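Local coordinates for putative endonuclease/exonuclease/phosphatase family protein (Bacteroides thetaiotaomicron, PDB 3MPR), which probably acts as a metal-dependent hydrolase of the DNase I-like superfamily, perhaps cleaving nucleic acid, at residues A[186-191]-A[229-234]; A[149-154]-A[179-184]. All blocks are in the same frame, centred on the assembly; numbering follows the deposited sequence.

How the contacts relate
Both contacts belong to the DNase I-like fold, on the helix-bearing side of the sheet that includes strands 173-178 and 228-232. Going from the N terminus, helix 148-164 opens contact 2; the chain then runs along strand 173-178 and closes the loop where 179-184 turns back onto that helix. Contact 1 follows in series: helix 186-192 opens it, and strand 228-232 closes a longer excursion. The loops therefore neither nest nor cross. The centres of the two contacts lie about 10 Å apart, and F179 joins them, its CE2 3.6 Å from F191 CE2 and its CD1 3.6 Å from H229 CD2. Together they tie two neighbouring helices, the intervening loop and the sheet.

Contact 1 of 2, residues A[186-191]-A[229-234]; sequences QSYDAF and HIFVSP
Four aromatic side chains, Y188 and F191 from a helix and H229 and F231 from a strand, form a cluster without a single hydrogen bond between their segments. In this DNase I-like fold it packs helix 186-192 against strand 228-232; the axes of segments 186-191 and 229-232 come within 11.1 Å, their N-to-C directions 26° apart. Two ring geometries hold it. F191 and F231 make an offset stack, planes 24° apart and centroids separated by 4.9 Å; F191 CB also sits over the centre of the F231 face, a CH-pi contact at 4.1 Å from CB to the ring centroid. Y188 instead meets H229 edge-to-face, its CD2 directed at one face of the imidazole and 3.7 Å from H229 NE2. With CG set anti to the backbone N (chi1 173°), the phenol runs out from the helix flank towards the strand, and its OH is hydrogen-bonded to D199. F179 adds a further ring, meeting F231 edge-to-face. At F231, a leucine removes the ring and would probably leave the F191 ring without its stacking partner and open a gap beside Y188. At the F231 rim, Y188 CD2 lies near the plane of the phenyl ring, 3.9 Å from F231 CZ.

Contact 2 of 2, residues A[149-154]-A[179-184]; sequences KARVES and FNVDQT
R151 and V181 approach from opposite directions, and the CG1 methyl of V181 sits over one face of the guanidinium. This packs helix 148-164 of the DNase I-like fold against the loop that leaves strand 173-178. The evidence for a face contact is that V181 CG1 stands over the centre of the planar group, 3.6 Å from R151 CZ, while the other methyl, V181 CG2, is 3.8 Å from R151 NE. R151 leaves its helix with CG anti to the carbonyl carbon; a bend at chi3 (-62°) brings the group round and chi4 (-94°) sets its plane across the chain, putting a face towards V181. No hydrogen bond joins the two segments; R151 NH1 donates instead to the carbonyl of D144, so the valine packs on a group also held by a polar bond. Further back along the arginine, R151 CD passes 3.9 Å from the carbonyl O of F179. The F179 ring itself joins the aromatic cluster of contact 1. F179 lies in the wider neighbourhood of the metal site, its side chain about 12 Å from that of E51, a magnesium ligand in a structure of this protein, though no magnesium is bound to this chain in the model. On the helix, A150 O accepts from S154 N and S154 OG, which arrive from opposite faces of its plane. In the loop, D182 and T184 form an Asx turn: D182 OD1 receives T184 N from above the carboxylate plane and, on its syn lone pair, T184 OG1 at 2.8 Å.

Contact 1 of 2, residues A[186-191]-A[229-234]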
loop_
_atom_site.group_PDB
_atom_site.type_symbol
_atom_site.label_atom_id
_atom_site.label_comp_id
_atom_site.label_asym_id
_atom_site.label_seq_id
_atom_site.Cartn_x
_atom_site.Cartn_y
_atom_site.Cartn_z
ATOM N N GLN A 186 -3.652 -14.957 26.622
ATOM C CA GLN A 186 -4.678 -15.984 26.666
ATOM C C GLN A 186 -5.854 -15.691 25.738
ATOM O O GLN A 186 -6.380 -16.602 25.112
ATOM C CB GLN A 186 -5.186 -16.181 28.100
ATOM C CG GLN A 186 -6.094 -17.388 28.243
ATOM C CD GLN A 186 -6.502 -17.649 29.678
ATOM O OE1 GLN A 186 -6.056 -16.964 30.602
ATOM N NE2 GLN A 186 -7.359 -18.641 29.870
ATOM N N SER A 187 -6.264 -14.427 25.641
ATOM C CA SER A 187 -7.414 -14.077 24.807
ATOM C C SER A 187 -7.122 -14.188 23.311
ATOM O O SER A 187 -8.034 -14.354 22.513
ATOM C CB SER A 187 -7.960 -12.686 25.158
ATOM O OG SER A 187 -6.953 -11.691 25.027
ATOM N N TYR A 188 -5.848 -14.120 22.928
ATOM C CA TYR A 188 -5.477 -14.436 21.551
ATOM C C TYR A 188 -5.642 -15.947 21.318
ATOM O O TYR A 188 -6.283 -16.389 20.345
ATOM C CB TYR A 188 -4.028 -13.994 21.271
ATOM C CG TYR A 188 -3.500 -14.437 19.915
ATOM C CD1 TYR A 188 -2.903 -15.678 19.758
ATOM C CD2 TYR A 188 -3.613 -13.613 18.792
ATOM C CE1 TYR A 188 -2.426 -16.099 18.533
ATOM C CE2 TYR A 188 -3.143 -14.029 17.552
ATOM C CZ TYR A 188 -2.547 -15.275 17.434
ATOM O OH TYR A 188 -2.063 -15.710 16.231
ATOM N N ASP A 189 -5.084 -16.738 22.230
ATOM C CA ASP A 189 -5.185 -18.189 22.154
ATOM C C ASP A 189 -6.642 -18.611 22.123
ATOM O O ASP A 189 -6.989 -19.612 21.507
ATOM C CB ASP A 189 -4.524 -18.866 23.367
ATOM C CG ASP A 189 -3.048 -18.544 23.502
ATOM O OD1 ASP A 189 -2.424 -18.096 22.516
ATOM O OD2 ASP A 189 -2.508 -18.755 24.611
ATOM N N ALA A 190 -7.495 -17.858 22.807
ATOM C CA ALA A 190 -8.904 -18.237 22.896
ATOM C C ALA A 190 -9.574 -18.304 21.517
ATOM O O ALA A 190 -10.452 -19.144 21.283
ATOM C CB ALA A 190 -9.656 -17.316 23.843
ATOM N N PHE A 191 -9.142 -17.448 20.591
ATOM C CA PHE A 191 -9.705 -17.467 19.242
ATOM C C PHE A 191 -9.177 -18.594 18.363
ATOM O O PHE A 191 -9.917 -19.139 17.536
ATOM C CB PHE A 191 -9.489 -16.115 18.535
ATOM C CG PHE A 191 -10.286 -14.979 19.134
ATOM C CD1 PHE A 191 -11.647 -14.880 18.904
ATOM C CD2 PHE A 191 -9.674 -14.018 19.918
ATOM C CE1 PHE A 191 -12.395 -13.846 19.450
ATOM C CE2 PHE A 191 -10.412 -12.975 20.471
ATOM C CZ PHE A 191 -11.773 -12.889 20.236
ATOM N N HIS A 229 -6.026 -7.451 15.008
ATOM C CA HIS A 229 -5.985 -8.704 14.277
ATOM C C HIS A 229 -7.145 -8.790 13.312
ATOM O O HIS A 229 -8.176 -8.127 13.490
ATOM C CB HIS A 229 -6.122 -9.906 15.230
ATOM C CG HIS A 229 -5.109 -9.942 16.329
ATOM N ND1 HIS A 229 -3.763 -10.145 16.096
ATOM C CD2 HIS A 229 -5.246 -9.823 17.672
ATOM C CE1 HIS A 229 -3.116 -10.139 17.248
ATOM N NE2 HIS A 229 -3.993 -9.948 18.219
ATOM N N ILE A 230 -6.971 -9.631 12.304
ATOM C CA ILE A 230 -8.091 -10.083 11.492
ATOM C C ILE A 230 -8.113 -11.604 11.563
ATOM O O ILE A 230 -7.206 -12.262 11.066
ATOM C CB ILE A 230 -7.973 -9.591 10.040
ATOM C CG1 ILE A 230 -7.961 -8.048 10.019
ATOM C CG2 ILE A 230 -9.122 -10.129 9.194
ATOM C CD1 ILE A 230 -7.933 -7.432 8.608
ATOM N N PHE A 231 -9.133 -12.151 12.223
ATOM C CA PHE A 231 -9.300 -13.594 12.349
ATOM C C PHE A 231 -10.353 -14.019 11.341
ATOM O O PHE A 231 -11.331 -13.289 11.120
ATOM C CB PHE A 231 -9.800 -13.951 13.752
ATOM C CG PHE A 231 -8.822 -13.634 14.862
ATOM C CD1 PHE A 231 -7.691 -14.416 15.051
ATOM C CD2 PHE A 231 -9.055 -12.581 15.733
ATOM C CE1 PHE A 231 -6.803 -14.147 16.083
ATOM C CE2 PHE A 231 -8.175 -12.305 16.763
ATOM C CZ PHE A 231 -7.049 -13.096 16.946
ATOM N N VAL A 232 -10.175 -15.188 10.730
ATOM C CA VAL A 232 -11.134 -15.655 9.737
ATOM C C VAL A 232 -11.437 -17.134 9.908
ATOM O O VAL A 232 -10.620 -17.885 10.426
ATOM C CB VAL A 232 -10.636 -15.423 8.284
ATOM C CG1 VAL A 232 -10.401 -13.942 8.019
ATOM C CG2 VAL A 232 -9.369 -16.219 8.007
ATOM N N SER A 233 -12.606 -17.558 9.454
ATOM C CA SER A 233 -12.898 -18.991 9.442
ATOM C C SER A 233 -11.864 -19.704 8.566
ATOM O O SER A 233 -11.370 -19.142 7.597
ATOM C CB SER A 233 -14.320 -19.243 8.916
ATOM O OG SER A 233 -15.300 -18.567 9.690
ATOM N N PRO A 234 -11.524 -20.958 8.904
ATOM C CA PRO A 234 -10.493 -21.653 8.122
ATOM C C PRO A 234 -10.941 -21.915 6.684
ATOM O O PRO A 234 -10.111 -22.257 5.847
ATOM C CB PRO A 234 -10.304 -22.985 8.865
ATOM C CG PRO A 234 -10.993 -22.815 10.190
ATOM C CD PRO A 234 -12.042 -21.767 10.016
#

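Contact 2 of 2, residues A[149-154]-A[179-184]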
loop_
_atom_site.group_PDB
_atom_site.type_symbol
_atom_site.label_atom_id
_atom_site.label_comp_id
_atom_site.label_asym_id
_atom_site.label_seq_id
_atom_site.Cartn_x
_atom_site.Cartn_y
_atom_site.Cartn_z
ATOM N N LYS A 149 -10.160 -11.388 32.464
ATOM C CA LYS A 149 -11.227 -12.373 32.392
ATOM C C LYS A 149 -12.224 -11.959 31.314
ATOM O O LYS A 149 -12.704 -12.790 30.544
ATOM C CB LYS A 149 -11.945 -12.525 33.737
ATOM C CG LYS A 149 -13.082 -13.532 33.675
ATOM C CD LYS A 149 -13.646 -13.852 35.056
ATOM C CE LYS A 149 -14.571 -15.062 34.984
ATOM N NZ LYS A 149 -15.545 -15.053 36.104
ATOM N N ALA A 150 -12.520 -10.665 31.255
ATOM C CA ALA A 150 -13.465 -10.156 30.257
ATOM C C ALA A 150 -12.994 -10.429 28.826
ATOM O O ALA A 150 -13.787 -10.816 27.978
ATOM C CB ALA A 150 -13.709 -8.685 30.458
ATOM N N ARG A 151 -11.704 -10.233 28.556
ATOM C CA ARG A 151 -11.167 -10.523 27.225
ATOM C C ARG A 151 -11.314 -11.996 26.834
ATOM O O ARG A 151 -11.703 -12.315 25.706
ATOM C CB ARG A 151 -9.699 -10.081 27.103
ATOM C CG ARG A 151 -9.492 -8.563 27.155
ATOM C CD ARG A 151 -8.056 -8.204 26.750
ATOM N NE ARG A 151 -7.054 -8.763 27.648
ATOM C CZ ARG A 151 -6.525 -8.115 28.686
ATOM N NH1 ARG A 151 -6.915 -6.880 28.983
ATOM N NH2 ARG A 151 -5.614 -8.707 29.438
ATOM N N VAL A 152 -11.007 -12.894 27.764
ATOM C CA VAL A 152 -11.129 -14.320 27.498
ATOM C C VAL A 152 -12.601 -14.697 27.290
ATOM O O VAL A 152 -12.960 -15.353 26.306
ATOM C CB VAL A 152 -10.508 -15.159 28.637
ATOM C CG1 VAL A 152 -10.705 -16.645 28.373
ATOM C CG2 VAL A 152 -9.022 -14.838 28.778
ATOM N N GLU A 153 -13.456 -14.267 28.213
ATOM C CA GLU A 153 -14.886 -14.542 28.089
ATOM C C GLU A 153 -15.427 -13.952 26.793
ATOM O O GLU A 153 -16.260 -14.564 26.114
ATOM C CB GLU A 153 -15.644 -13.972 29.285
ATOM C CG GLU A 153 -15.269 -14.635 30.613
ATOM C CD GLU A 153 -15.862 -16.041 30.774
ATOM O OE1 GLU A 153 -16.744 -16.435 29.977
ATOM O OE2 GLU A 153 -15.439 -16.756 31.709
ATOM N N SER A 154 -14.960 -12.758 26.452
ATOM C CA SER A 154 -15.400 -12.112 25.221
ATOM C C SER A 154 -15.102 -12.988 24.008
ATOM O O SER A 154 -15.934 -13.137 23.111
ATOM C CB SER A 154 -14.751 -10.734 25.066
ATOM O OG SER A 154 -15.302 -9.817 25.997
ATOM N N PHE A 179 -7.661 -5.596 19.916
ATOM C CA PHE A 179 -7.765 -6.587 20.986
ATOM C C PHE A 179 -6.958 -6.206 22.227
ATOM O O PHE A 179 -6.933 -6.948 23.210
ATOM C CB PHE A 179 -7.412 -7.979 20.457
ATOM C CG PHE A 179 -8.375 -8.469 19.418
ATOM C CD1 PHE A 179 -8.284 -8.025 18.101
ATOM C CD2 PHE A 179 -9.404 -9.333 19.766
ATOM C CE1 PHE A 179 -9.197 -8.458 17.144
ATOM C CE2 PHE A 179 -10.320 -9.770 18.821
ATOM C CZ PHE A 179 -10.216 -9.336 17.504
ATOM N N ASN A 180 -6.336 -5.028 22.164
ATOM C CA ASN A 180 -5.674 -4.376 23.303
ATOM C C ASN A 180 -4.406 -5.059 23.802
ATOM O O ASN A 180 -3.462 -4.378 24.184
ATOM C CB ASN A 180 -6.653 -4.104 24.464
ATOM C CG ASN A 180 -6.979 -2.614 24.610
ATOM O OD1 ASN A 180 -8.127 -2.226 24.881
ATOM N ND2 ASN A 180 -5.968 -1.773 24.423
ATOM N N VAL A 181 -4.369 -6.391 23.781
ATOM C CA VAL A 181 -3.142 -7.099 24.146
ATOM C C VAL A 181 -2.648 -7.967 23.000
ATOM O O VAL A 181 -3.414 -8.327 22.113
ATOM C CB VAL A 181 -3.337 -7.999 25.369
ATOM C CG1 VAL A 181 -3.803 -7.178 26.572
ATOM C CG2 VAL A 181 -4.318 -9.134 25.034
ATOM N N ASP A 182 -1.369 -8.322 23.038
ATOM C CA ASP A 182 -0.735 -8.965 21.891
ATOM C C ASP A 182 -0.881 -10.484 21.834
ATOM O O ASP A 182 -1.578 -11.099 22.657
ATOM C CB ASP A 182 0.736 -8.529 21.760
ATOM C CG ASP A 182 1.659 -9.229 22.754
ATOM O OD1 ASP A 182 1.226 -10.157 23.461
ATOM O OD2 ASP A 182 2.839 -8.856 22.809
ATOM N N GLN A 183 -0.220 -11.079 20.851
ATOM C CA GLN A 183 -0.416 -12.486 20.519
ATOM C C GLN A 183 0.131 -13.486 21.546
ATOM O O GLN A 183 -0.107 -14.678 21.408
ATOM C CB GLN A 183 0.162 -12.803 19.148
ATOM C CG GLN A 183 1.682 -12.655 19.053
ATOM C CD GLN A 183 2.117 -11.249 18.726
ATOM O OE1 GLN A 183 1.363 -10.292 18.913
ATOM N NE2 GLN A 183 3.348 -11.110 18.230
ATOM N N THR A 184 0.831 -13.016 22.572
ATOM C CA THR A 184 1.271 -13.931 23.638
ATOM C C THR A 184 0.155 -14.264 24.636
ATOM O O THR A 184 0.298 -15.185 25.452
ATOM C CB THR A 184 2.426 -13.349 24.474
ATOM O OG1 THR A 184 1.951 -12.210 25.209
ATOM C CG2 THR A 184 3.592 -12.943 23.581
#